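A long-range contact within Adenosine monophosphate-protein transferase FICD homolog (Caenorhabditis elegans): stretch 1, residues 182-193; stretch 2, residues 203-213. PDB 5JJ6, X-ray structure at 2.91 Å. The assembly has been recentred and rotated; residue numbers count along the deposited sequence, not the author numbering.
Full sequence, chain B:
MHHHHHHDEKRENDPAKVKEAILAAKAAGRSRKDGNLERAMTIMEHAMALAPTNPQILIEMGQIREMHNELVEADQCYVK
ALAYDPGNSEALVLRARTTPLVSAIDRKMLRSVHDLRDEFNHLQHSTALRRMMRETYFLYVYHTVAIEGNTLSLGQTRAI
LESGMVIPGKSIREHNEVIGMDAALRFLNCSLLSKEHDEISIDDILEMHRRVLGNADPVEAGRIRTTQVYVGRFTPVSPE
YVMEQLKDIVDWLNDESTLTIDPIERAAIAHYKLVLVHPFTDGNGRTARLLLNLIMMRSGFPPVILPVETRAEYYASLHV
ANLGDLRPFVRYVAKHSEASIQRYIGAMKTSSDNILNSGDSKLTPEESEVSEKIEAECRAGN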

# COMPACT_ATOMS: atom_id res chain seq x y z
N ASP B 182 4.91 -1.85 11.71
CA ASP B 182 6.33 -1.81 12.06
C ASP B 182 6.96 -0.54 11.48
O ASP B 182 7.74 0.14 12.16
N ALA B 183 6.63 -0.23 10.23
CA ALA B 183 7.12 0.99 9.59
C ALA B 183 6.74 2.24 10.38
O ALA B 183 7.58 3.09 10.69
N ALA B 184 5.45 2.34 10.70
CA ALA B 184 4.94 3.47 11.45
C ALA B 184 5.66 3.63 12.79
O ALA B 184 6.03 4.73 13.18
N LEU B 185 5.85 2.52 13.49
CA LEU B 185 6.50 2.54 14.79
C LEU B 185 7.95 3.01 14.68
O LEU B 185 8.41 3.82 15.50
N ARG B 186 8.66 2.51 13.68
CA ARG B 186 10.06 2.90 13.48
C ARG B 186 10.14 4.39 13.19
O ARG B 186 11.02 5.09 13.69
N PHE B 187 9.20 4.88 12.39
CA PHE B 187 9.11 6.30 12.07
C PHE B 187 8.89 7.12 13.33
O PHE B 187 9.51 8.17 13.53
N LEU B 188 7.99 6.63 14.17
CA LEU B 188 7.70 7.26 15.43
C LEU B 188 8.98 7.40 16.24
O LEU B 188 9.28 8.48 16.74
N ASN B 189 9.76 6.33 16.33
CA ASN B 189 10.96 6.38 17.16
C ASN B 189 12.11 7.20 16.57
O ASN B 189 12.87 7.82 17.31
N CYS B 190 12.26 7.19 15.26
CA CYS B 190 13.41 7.83 14.66
C CYS B 190 13.14 9.19 14.02
O CYS B 190 14.02 9.76 13.39
N SER B 191 11.94 9.73 14.19
CA SER B 191 11.68 11.07 13.68
C SER B 191 10.94 11.93 14.69
O SER B 191 11.27 13.10 14.88
N LEU B 192 9.95 11.33 15.34
CA LEU B 192 9.03 12.07 16.16
C LEU B 192 9.52 12.18 17.61
O LEU B 192 8.90 12.86 18.42
N LEU B 193 10.63 11.51 17.94
CA LEU B 193 11.17 11.56 19.30
C LEU B 193 12.48 12.36 19.41
O LEU B 193 12.98 12.59 20.51
N ASP B 203 1.06 16.79 9.96
CA ASP B 203 1.81 15.92 9.05
C ASP B 203 2.45 14.75 9.77
O ASP B 203 2.71 13.73 9.15
N ASP B 204 2.71 14.89 11.07
CA ASP B 204 3.26 13.76 11.83
C ASP B 204 2.23 12.65 11.96
O ASP B 204 2.54 11.48 11.76
N ILE B 205 1.00 13.04 12.28
CA ILE B 205 -0.10 12.08 12.37
C ILE B 205 -0.39 11.47 11.00
O ILE B 205 -0.59 10.26 10.87
N LEU B 206 -0.40 12.32 9.97
CA LEU B 206 -0.59 11.85 8.61
C LEU B 206 0.49 10.87 8.18
O LEU B 206 0.19 9.90 7.49
N GLU B 207 1.73 11.14 8.57
CA GLU B 207 2.85 10.28 8.19
C GLU B 207 2.78 8.96 8.90
O GLU B 207 3.09 7.91 8.32
N MET B 208 2.38 9.01 10.16
CA MET B 208 2.16 7.77 10.88
C MET B 208 1.06 6.94 10.21
O MET B 208 1.23 5.73 10.06
N HIS B 209 -0.04 7.57 9.81
CA HIS B 209 -1.11 6.83 9.15
C HIS B 209 -0.68 6.29 7.79
O HIS B 209 -1.09 5.21 7.37
N ARG B 210 0.16 7.06 7.11
CA ARG B 210 0.60 6.73 5.77
C ARG B 210 1.46 5.49 5.89
O ARG B 210 1.44 4.62 5.03
N ARG B 211 2.20 5.38 6.99
CA ARG B 211 2.97 4.16 7.19
C ARG B 211 2.13 2.99 7.77
O ARG B 211 2.37 1.83 7.43
N VAL B 212 1.16 3.30 8.62
CA VAL B 212 0.25 2.28 9.17
C VAL B 212 -0.47 1.55 8.04
O VAL B 212 -0.56 0.32 8.05
N LEU B 213 -1.02 2.30 7.09
CA LEU B 213 -1.86 1.70 6.05
C LEU B 213 -1.17 1.58 4.70
O LEU B 213 -1.76 1.07 3.75

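The helices of the two stretches pack at 151° between their N-to-C directions, their axes 7.5 Å apart at closest approach; the stretches bury 467 Å² between them, with no hydrogen bond across the contact. Phe187, Arg211 and Met208 cover the most surface, about half of the total. Phe187 (chi1 t, chi2 68°) points toward the second helix and fits as a knob among Asp204, Glu207, Met208 and Arg211. Its CE2 lies 3.5 Å from Glu207 CB, approaching obliquely, while Met208 CG, 3.9 Å from Phe187 CD2, and the carbonyl oxygen of Asp204, 4.1 Å from Phe187 CE2, sit at the ring edge. One face is covered by Arg211, which also points toward its partner helix. Its chain, m at chi1 and t at chi2 and chi3, runs past Phe187, with Arg211 CD 3.5 Å from Phe187 CB, and lays the guanidinium flat on the ring: centres 4.6 Å apart, planes at 16°. The cation-pi contact is off-centre, Arg211 CZ lying 28° from the ring normal. Within its own helix, Arg211 NH1 donates to Glu207 OE1 at 2.7 Å, a salt bridge that joins the stacked guanidinium to a second neighbour of the ring. The CA-to-CB bond of Met208 (m, t, m) points sideways to the first stretch, yet its sulfur reaches two leucines: Met208 SD is 3.7 Å from Leu188 CD1 and 3.9 Å from Leu192 CD1. Leu192 (m, t) also sets its CD2 3.4 Å from Asp204 OD1, an apolar approach to a carboxylate whose other oxygen, OD2, is hydrogen-bonded just outside the stretches. At the Ala184 end the backbones come close, Ala184 CA and Arg211 CA being 4.7 Å apart. The small Ala184 side chain points toward the second helix, its CB 3.6 Å from both Met208 O and Val212 CG2. Ala183 adds a lesser contact, CB to Arg211 CB at 4.2 Å.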

# COMPACT_ATOMS: atom_id res chain seq x y z
CB ASP B 182 7.02 -3.07 11.55
CG ASP B 182 8.51 -3.10 11.85
OD1 ASP B 182 8.87 -3.22 13.05
OD2 ASP B 182 9.32 -3.03 10.90
CB ALA B 183 6.59 1.09 8.17
CB ALA B 184 3.44 3.33 11.67
CB LEU B 185 6.43 1.14 15.43
CG LEU B 185 6.85 1.04 16.90
CD1 LEU B 185 6.09 2.04 17.75
CD2 LEU B 185 6.61 -0.35 17.41
CB ARG B 186 10.71 2.08 12.35
CG ARG B 186 11.41 0.79 12.87
CD ARG B 186 12.13 -0.03 11.79
NE ARG B 186 11.29 -0.35 10.63
CZ ARG B 186 11.31 0.35 9.50
NH1 ARG B 186 12.12 1.39 9.38
NH2 ARG B 186 10.51 0.01 8.49
CB PHE B 187 7.97 6.54 11.10
CG PHE B 187 7.69 7.97 10.87
CD1 PHE B 187 8.60 8.76 10.19
CD2 PHE B 187 6.52 8.54 11.35
CE1 PHE B 187 8.34 10.11 9.96
CE2 PHE B 187 6.26 9.89 11.13
CZ PHE B 187 7.17 10.67 10.43
CB LEU B 188 6.66 6.44 16.20
CG LEU B 188 6.06 6.97 17.49
CD1 LEU B 188 4.64 6.49 17.60
CD2 LEU B 188 6.86 6.51 18.69
CB ASN B 189 11.45 4.96 17.46
CG ASN B 189 10.65 4.30 18.56
OD1 ASN B 189 10.30 4.94 19.54
ND2 ASN B 189 10.36 3.01 18.41
CB CYS B 190 14.05 6.88 13.65
SG CYS B 190 14.73 5.39 14.47
CB SER B 191 10.91 11.03 12.36
OG SER B 191 11.72 10.49 11.33
CB LEU B 192 7.65 11.41 16.11
CG LEU B 192 7.05 11.36 14.70
CD1 LEU B 192 5.64 10.80 14.74
CD2 LEU B 192 7.07 12.70 13.99
CB LEU B 193 11.39 10.15 19.85
CG LEU B 193 10.14 9.32 20.07
CD1 LEU B 193 10.41 8.22 21.09
CD2 LEU B 193 9.00 10.21 20.51
CB ASP B 203 2.89 16.72 8.32
CG ASP B 203 2.30 17.63 7.25
OD1 ASP B 203 2.08 17.14 6.12
OD2 ASP B 203 2.06 18.82 7.56
CB ASP B 204 3.71 14.21 13.21
CG ASP B 204 4.83 15.23 13.16
OD1 ASP B 204 5.63 15.19 12.20
OD2 ASP B 204 4.92 16.06 14.08
CB ILE B 205 -1.36 12.73 12.96
CG1 ILE B 205 -1.08 13.25 14.37
CG2 ILE B 205 -2.53 11.77 12.94
CD1 ILE B 205 -2.25 14.00 15.01
CB LEU B 206 -0.64 13.03 7.64
CG LEU B 206 -1.91 13.86 7.76
CD1 LEU B 206 -1.88 15.05 6.82
CD2 LEU B 206 -3.13 13.00 7.52
CB GLU B 207 4.20 10.95 8.49
CG GLU B 207 4.60 11.98 7.46
CD GLU B 207 4.46 11.46 6.04
OE1 GLU B 207 5.15 10.46 5.70
OE2 GLU B 207 3.65 12.04 5.28
CB MET B 208 1.83 8.04 12.34
CG MET B 208 3.06 8.21 13.19
SD MET B 208 2.69 8.22 14.95
CE MET B 208 1.49 9.56 15.04
CB HIS B 209 -2.35 7.70 8.98
CG HIS B 209 -3.53 6.97 8.39
ND1 HIS B 209 -3.89 7.10 7.07
CD2 HIS B 209 -4.42 6.12 8.95
CE1 HIS B 209 -4.96 6.35 6.84
NE2 HIS B 209 -5.29 5.74 7.96
CB ARG B 210 1.35 7.91 5.13
CG ARG B 210 1.89 7.64 3.75
CD ARG B 210 2.13 8.92 2.94
NE ARG B 210 2.01 8.63 1.51
CZ ARG B 210 1.10 9.19 0.70
NH1 ARG B 210 0.25 10.09 1.18
NH2 ARG B 210 1.06 8.85 -0.59
CB ARG B 211 4.18 4.47 8.06
CG ARG B 211 5.22 5.21 7.25
CD ARG B 211 6.34 5.80 8.06
NE ARG B 211 7.41 6.29 7.19
CZ ARG B 211 7.35 7.43 6.51
NH1 ARG B 211 6.28 8.20 6.59
NH2 ARG B 211 8.37 7.79 5.73
CB VAL B 212 -0.80 2.89 10.13
CG1 VAL B 212 -1.97 1.95 10.31
CG2 VAL B 212 -0.18 3.19 11.47
CB LEU B 213 -3.15 2.50 5.87
CG LEU B 213 -4.30 2.15 6.80
CD1 LEU B 213 -5.58 2.64 6.19
CD2 LEU B 213 -4.34 0.65 7.05